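Local structure of N-alpha-acetyltransferase 35, NatC auxiliary subunit (Saccharomyces cerevisiae, 6YGA) at residues B[315-329]-B[661-674]. The protein serves as the auxiliary subunit of the NatC N-terminal acetyltransferase, which acetylates the N-terminal methionine of the L-A virus Gag protein. Sequence-based numbering, arbitrary orientation.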
loop_
_atom_site.group_PDB
_atom_site.type_symbol
_atom_site.label_atom_id
_atom_site.label_comp_id
_atom_site.label_asym_id
_atom_site.label_seq_id
_atom_site.Cartn_x
_atom_site.Cartn_y
_atom_site.Cartn_z
ATOM N N LYS B 315 -10.274 0.091 -26.676
ATOM C CA LYS B 315 -10.988 0.888 -27.666
ATOM C C LYS B 315 -10.330 2.232 -27.945
ATOM O O LYS B 315 -10.870 3.013 -28.737
ATOM C CB LYS B 315 -12.430 1.116 -27.206
ATOM C CG LYS B 315 -13.271 -0.145 -27.147
ATOM C CD LYS B 315 -14.358 -0.030 -26.090
ATOM C CE LYS B 315 -15.172 1.241 -26.256
ATOM N NZ LYS B 315 -16.154 1.405 -25.149
ATOM N N ALA B 316 -9.194 2.523 -27.319
ATOM C CA ALA B 316 -8.557 3.820 -27.492
ATOM C C ALA B 316 -7.999 3.965 -28.900
ATOM O O ALA B 316 -7.418 3.030 -29.459
ATOM C CB ALA B 316 -7.443 4.006 -26.464
ATOM N N GLU B 317 -8.187 5.149 -29.476
ATOM C CA GLU B 317 -7.708 5.454 -30.815
ATOM C C GLU B 317 -6.634 6.531 -30.830
ATOM O O GLU B 317 -6.203 6.939 -31.914
ATOM C CB GLU B 317 -8.879 5.879 -31.712
ATOM C CG GLU B 317 -9.730 4.726 -32.233
ATOM C CD GLU B 317 -8.941 3.751 -33.091
ATOM O OE1 GLU B 317 -8.788 2.581 -32.682
ATOM O OE2 GLU B 317 -8.470 4.156 -34.176
ATOM N N SER B 318 -6.184 6.999 -29.668
ATOM C CA SER B 318 -5.146 8.016 -29.613
ATOM C C SER B 318 -4.400 7.898 -28.292
ATOM O O SER B 318 -4.856 7.242 -27.352
ATOM C CB SER B 318 -5.727 9.426 -29.782
ATOM O OG SER B 318 -6.509 9.803 -28.662
ATOM N N ALA B 319 -3.232 8.543 -28.238
ATOM C CA ALA B 319 -2.458 8.558 -27.001
ATOM C C ALA B 319 -3.165 9.350 -25.912
ATOM O O ALA B 319 -3.007 9.047 -24.724
ATOM C CB ALA B 319 -1.064 9.131 -27.255
ATOM N N LEU B 320 -3.950 10.358 -26.293
ATOM C CA LEU B 320 -4.663 11.149 -25.299
ATOM C C LEU B 320 -5.775 10.344 -24.641
ATOM O O LEU B 320 -6.076 10.554 -23.460
ATOM C CB LEU B 320 -5.221 12.417 -25.946
ATOM C CG LEU B 320 -5.834 13.466 -25.019
ATOM C CD1 LEU B 320 -4.922 13.723 -23.834
ATOM C CD2 LEU B 320 -6.091 14.754 -25.786
ATOM N N GLU B 321 -6.382 9.411 -25.378
ATOM C CA GLU B 321 -7.443 8.595 -24.797
ATOM C C GLU B 321 -6.886 7.595 -23.788
ATOM O O GLU B 321 -7.514 7.341 -22.754
ATOM C CB GLU B 321 -8.228 7.892 -25.904
ATOM C CG GLU B 321 -9.168 8.830 -26.657
ATOM C CD GLU B 321 -9.938 8.139 -27.767
ATOM O OE1 GLU B 321 -9.597 6.984 -28.097
ATOM O OE2 GLU B 321 -10.885 8.750 -28.310
ATOM N N THR B 322 -5.710 7.018 -24.064
ATOM C CA THR B 322 -5.061 6.169 -23.067
ATOM C C THR B 322 -4.578 6.992 -21.878
ATOM O O THR B 322 -4.707 6.562 -20.726
ATOM C CB THR B 322 -3.887 5.406 -23.685
ATOM O OG1 THR B 322 -2.937 6.336 -24.224
ATOM C CG2 THR B 322 -4.364 4.475 -24.782
ATOM N N TYR B 323 -4.016 8.174 -22.143
ATOM C CA TYR B 323 -3.501 9.017 -21.069
ATOM C C TYR B 323 -4.607 9.389 -20.087
ATOM O O TYR B 323 -4.443 9.255 -18.868
ATOM C CB TYR B 323 -2.846 10.263 -21.672
ATOM C CG TYR B 323 -2.337 11.287 -20.681
ATOM C CD1 TYR B 323 -1.057 11.193 -20.144
ATOM C CD2 TYR B 323 -3.125 12.365 -20.307
ATOM C CE1 TYR B 323 -0.587 12.137 -19.247
ATOM C CE2 TYR B 323 -2.666 13.312 -19.414
ATOM C CZ TYR B 323 -1.398 13.195 -18.887
ATOM O OH TYR B 323 -0.946 14.141 -17.995
ATOM N N GLN B 324 -5.754 9.835 -20.604
ATOM C CA GLN B 324 -6.874 10.191 -19.736
ATOM C C GLN B 324 -7.509 8.963 -19.097
ATOM O O GLN B 324 -8.064 9.058 -17.995
ATOM C CB GLN B 324 -7.916 10.986 -20.522
ATOM C CG GLN B 324 -7.427 12.349 -20.999
ATOM C CD GLN B 324 -7.444 13.405 -19.904
ATOM O OE1 GLN B 324 -6.996 13.165 -18.783
ATOM N NE2 GLN B 324 -7.968 14.582 -20.228
ATOM N N PHE B 325 -7.447 7.807 -19.763
ATOM C CA PHE B 325 -7.903 6.578 -19.122
ATOM C C PHE B 325 -7.052 6.263 -17.900
ATOM O O PHE B 325 -7.581 5.906 -16.841
ATOM C CB PHE B 325 -7.879 5.412 -20.112
ATOM C CG PHE B 325 -8.326 4.099 -19.516
ATOM C CD1 PHE B 325 -7.416 3.255 -18.895
ATOM C CD2 PHE B 325 -9.655 3.708 -19.581
ATOM C CE1 PHE B 325 -7.822 2.053 -18.345
ATOM C CE2 PHE B 325 -10.067 2.504 -19.034
ATOM C CZ PHE B 325 -9.150 1.677 -18.415
ATOM N N ALA B 326 -5.731 6.397 -18.025
ATOM C CA ALA B 326 -4.857 6.164 -16.880
ATOM C C ALA B 326 -5.074 7.197 -15.783
ATOM O O ALA B 326 -4.880 6.892 -14.602
ATOM C CB ALA B 326 -3.395 6.164 -17.322
ATOM N N LYS B 327 -5.470 8.418 -16.145
ATOM C CA LYS B 327 -5.625 9.461 -15.137
ATOM C C LYS B 327 -6.893 9.277 -14.318
ATOM O O LYS B 327 -6.964 9.756 -13.182
ATOM C CB LYS B 327 -5.625 10.842 -15.795
ATOM C CG LYS B 327 -4.264 11.285 -16.297
ATOM C CD LYS B 327 -3.486 12.046 -15.230
ATOM C CE LYS B 327 -4.096 13.420 -14.980
ATOM N NZ LYS B 327 -3.307 14.239 -14.016
ATOM N N PHE B 328 -7.896 8.584 -14.863
ATOM C CA PHE B 328 -9.215 8.545 -14.251
ATOM C C PHE B 328 -9.714 7.157 -13.869
ATOM O O PHE B 328 -10.596 7.067 -13.008
ATOM C CB PHE B 328 -10.256 9.186 -15.184
ATOM C CG PHE B 328 -10.191 10.687 -15.234
ATOM C CD1 PHE B 328 -10.833 11.453 -14.274
ATOM C CD2 PHE B 328 -9.499 11.335 -16.247
ATOM C CE1 PHE B 328 -10.784 12.837 -14.317
ATOM C CE2 PHE B 328 -9.445 12.721 -16.296
ATOM C CZ PHE B 328 -10.089 13.472 -15.329
ATOM N N PHE B 329 -9.193 6.081 -14.467
ATOM C CA PHE B 329 -9.801 4.772 -14.234
ATOM C C PHE B 329 -9.628 4.312 -12.794
ATOM O O PHE B 329 -10.453 3.544 -12.287
ATOM C CB PHE B 329 -9.225 3.730 -15.199
ATOM C CG PHE B 329 -8.071 2.942 -14.638
ATOM C CD1 PHE B 329 -6.799 3.486 -14.608
ATOM C CD2 PHE B 329 -8.255 1.651 -14.161
ATOM C CE1 PHE B 329 -5.730 2.765 -14.099
ATOM C CE2 PHE B 329 -7.192 0.924 -13.649
ATOM C CZ PHE B 329 -5.926 1.482 -13.619
ATOM N N VAL B 661 -10.410 19.790 -26.555
ATOM C CA VAL B 661 -10.118 18.375 -26.753
ATOM C C VAL B 661 -9.644 17.827 -25.415
ATOM O O VAL B 661 -8.580 18.222 -24.921
ATOM C CB VAL B 661 -9.065 18.149 -27.851
ATOM C CG1 VAL B 661 -8.584 16.706 -27.843
ATOM C CG2 VAL B 661 -9.635 18.507 -29.208
ATOM N N THR B 662 -10.446 16.940 -24.818
ATOM C CA THR B 662 -10.141 16.372 -23.512
ATOM C C THR B 662 -9.728 14.909 -23.556
ATOM O O THR B 662 -9.093 14.439 -22.607
ATOM C CB THR B 662 -11.349 16.509 -22.572
ATOM O OG1 THR B 662 -12.435 15.715 -23.065
ATOM C CG2 THR B 662 -11.792 17.962 -22.481
ATOM N N GLY B 663 -10.074 14.179 -24.614
ATOM C CA GLY B 663 -9.671 12.787 -24.727
ATOM C C GLY B 663 -10.267 11.883 -23.672
ATOM O O GLY B 663 -9.679 10.844 -23.347
ATOM N N THR B 664 -11.428 12.245 -23.131
ATOM C CA THR B 664 -12.050 11.514 -22.037
ATOM C C THR B 664 -13.129 10.548 -22.513
ATOM O O THR B 664 -13.978 10.142 -21.713
ATOM C CB THR B 664 -12.642 12.490 -21.019
ATOM O OG1 THR B 664 -13.561 13.371 -21.680
ATOM C CG2 THR B 664 -11.544 13.310 -20.367
ATOM N N ARG B 665 -13.109 10.168 -23.794
ATOM C CA ARG B 665 -14.181 9.335 -24.335
ATOM C C ARG B 665 -14.310 8.019 -23.575
ATOM O O ARG B 665 -15.426 7.548 -23.322
ATOM C CB ARG B 665 -13.945 9.075 -25.823
ATOM C CG ARG B 665 -14.961 8.135 -26.459
ATOM C CD ARG B 665 -14.747 8.016 -27.961
ATOM N NE ARG B 665 -13.463 7.403 -28.294
ATOM C CZ ARG B 665 -13.301 6.114 -28.578
ATOM N NH1 ARG B 665 -14.344 5.294 -28.572
ATOM N NH2 ARG B 665 -12.096 5.643 -28.871
ATOM N N LEU B 666 -13.185 7.415 -23.191
ATOM C CA LEU B 666 -13.234 6.124 -22.516
ATOM C C LEU B 666 -13.600 6.238 -21.042
ATOM O O LEU B 666 -14.031 5.246 -20.449
ATOM C CB LEU B 666 -11.889 5.404 -22.655
ATOM C CG LEU B 666 -11.353 5.217 -24.074
ATOM C CD1 LEU B 666 -10.098 4.356 -24.056
ATOM C CD2 LEU B 666 -12.415 4.614 -24.983
ATOM N N VAL B 667 -13.444 7.416 -20.440
ATOM C CA VAL B 667 -13.715 7.589 -19.017
ATOM C C VAL B 667 -14.651 8.776 -18.821
ATOM O O VAL B 667 -14.475 9.574 -17.894
ATOM C CB VAL B 667 -12.407 7.779 -18.226
ATOM C CG1 VAL B 667 -11.654 6.464 -18.132
ATOM C CG2 VAL B 667 -11.541 8.843 -18.886
ATOM N N GLN B 668 -15.660 8.889 -19.687
ATOM C CA GLN B 668 -16.501 10.082 -19.690
ATOM C C GLN B 668 -17.243 10.241 -18.368
ATOM O O GLN B 668 -17.240 11.322 -17.770
ATOM C CB GLN B 668 -17.482 10.030 -20.863
ATOM C CG GLN B 668 -18.337 11.280 -21.011
ATOM C CD GLN B 668 -19.369 11.153 -22.110
ATOM O OE1 GLN B 668 -19.574 10.073 -22.664
ATOM N NE2 GLN B 668 -20.028 12.260 -22.434
ATOM N N GLU B 669 -17.876 9.166 -17.888
ATOM C CA GLU B 669 -18.613 9.245 -16.631
ATOM C C GLU B 669 -17.687 9.558 -15.457
ATOM O O GLU B 669 -18.019 10.386 -14.600
ATOM C CB GLU B 669 -19.372 7.940 -16.380
ATOM C CG GLU B 669 -20.320 7.502 -17.495
ATOM C CD GLU B 669 -19.693 6.494 -18.440
ATOM O OE1 GLU B 669 -18.544 6.716 -18.876
ATOM O OE2 GLU B 669 -20.347 5.474 -18.745
ATOM N N LEU B 670 -16.520 8.909 -15.402
ATOM C CA LEU B 670 -15.612 9.115 -14.276
ATOM C C LEU B 670 -15.046 10.530 -14.267
ATOM O O LEU B 670 -14.873 11.124 -13.197
ATOM C CB LEU B 670 -14.482 8.083 -14.308
ATOM C CG LEU B 670 -14.871 6.624 -14.039
ATOM C CD1 LEU B 670 -13.793 5.655 -14.517
ATOM C CD2 LEU B 670 -15.162 6.402 -12.565
ATOM N N SER B 671 -14.756 11.091 -15.443
ATOM C CA SER B 671 -14.229 12.452 -15.481
ATOM C C SER B 671 -15.297 13.464 -15.085
ATOM O O SER B 671 -14.998 14.460 -14.416
ATOM C CB SER B 671 -13.658 12.769 -16.864
ATOM O OG SER B 671 -14.662 12.731 -17.861
ATOM N N LEU B 672 -16.549 13.226 -15.484
ATOM C CA LEU B 672 -17.641 14.079 -15.026
ATOM C C LEU B 672 -17.800 13.987 -13.516
ATOM O O LEU B 672 -17.966 15.003 -12.831
ATOM C CB LEU B 672 -18.942 13.692 -15.727
ATOM C CG LEU B 672 -19.050 14.060 -17.208
ATOM C CD1 LEU B 672 -20.328 13.498 -17.808
ATOM C CD2 LEU B 672 -18.989 15.570 -17.389
ATOM N N GLU B 673 -17.747 12.766 -12.978
ATOM C CA GLU B 673 -17.870 12.576 -11.538
ATOM C C GLU B 673 -16.749 13.292 -10.796
ATOM O O GLU B 673 -16.970 13.860 -9.721
ATOM C CB GLU B 673 -17.873 11.080 -11.218
ATOM C CG GLU B 673 -17.955 10.740 -9.740
ATOM C CD GLU B 673 -17.933 9.241 -9.487
ATOM O OE1 GLU B 673 -18.143 8.470 -10.449
ATOM O OE2 GLU B 673 -17.698 8.835 -8.329
ATOM N N TYR B 674 -15.543 13.288 -11.365
ATOM C CA TYR B 674 -14.425 13.997 -10.752
ATOM C C TYR B 674 -14.688 15.499 -10.682
ATOM O O TYR B 674 -14.572 16.111 -9.614
ATOM C CB TYR B 674 -13.142 13.712 -11.532
ATOM C CG TYR B 674 -12.017 14.667 -11.217
ATOM C CD1 TYR B 674 -11.319 14.572 -10.020
ATOM C CD2 TYR B 674 -11.649 15.662 -12.113
ATOM C CE1 TYR B 674 -10.291 15.437 -9.721
ATOM C CE2 TYR B 674 -10.618 16.535 -11.823
ATOM C CZ TYR B 674 -9.943 16.416 -10.623
ATOM O OH TYR B 674 -8.915 17.276 -10.322
HETATM O O HOH W 1 -10.338 8.378 -22.869
#
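A buried, mixed polar and aromatic contact sets helix 319-328, with E321, Q324 and F328, against the loop 661-667, with G663 and R665, and the start of helix 668-701. Its polar end is a side-on salt bridge: R665 NE reaches E321 OE2 at 2.9 Å in the guanidinium plane, while NH2 meets OE1. The carboxylate and guanidinium planes stand 51° apart, so the pair is twisted rather than coplanar. A bend at chi3 of R665 turns NH2 so that it also donates to K315 O, 2.9 Å away. E321 OE1 is gripped twice, by R665 NH2 and, from the opposite face of the carboxylate, by E317 N, which should favour the charged form. At this same end L666 lays CD2 over a face of the R665 guanidinium and rests CD1 on A316 CB, 3.6 Å away.

The backbones come nearest at G663, whose CA is 4.7 Å from E321 CA; its positive phi and the nearness of L320 CG suit a residue without a side chain. A water donates to E321 O and G663 O and accepts from L666 N, bridging helix and loop. Q324, folded back at chi2 (-79°), sends NE2 to T662 O at 2.6 Å, in both the amide and the carbonyl plane. The helix pair itself, 319-328 with 668-674, lies within the NAA35-like TPR-repeat region and crosses at 54° with axes 10.0 Å apart, and V667 occupies the N-cap position of the second.

Toward that helix the packing turns apolar. V667 inserts CG1 against F325 CD2 and CG2 against F328 CB. S671 CB sits over one face of the F328 ring, 3.9 Å from its centroid, and the ring's edge faces Y674 in an offset edge-to-face pair; Y674 in turn meets W719 edge-to-face, while I651 of helix 619-653 touches S671.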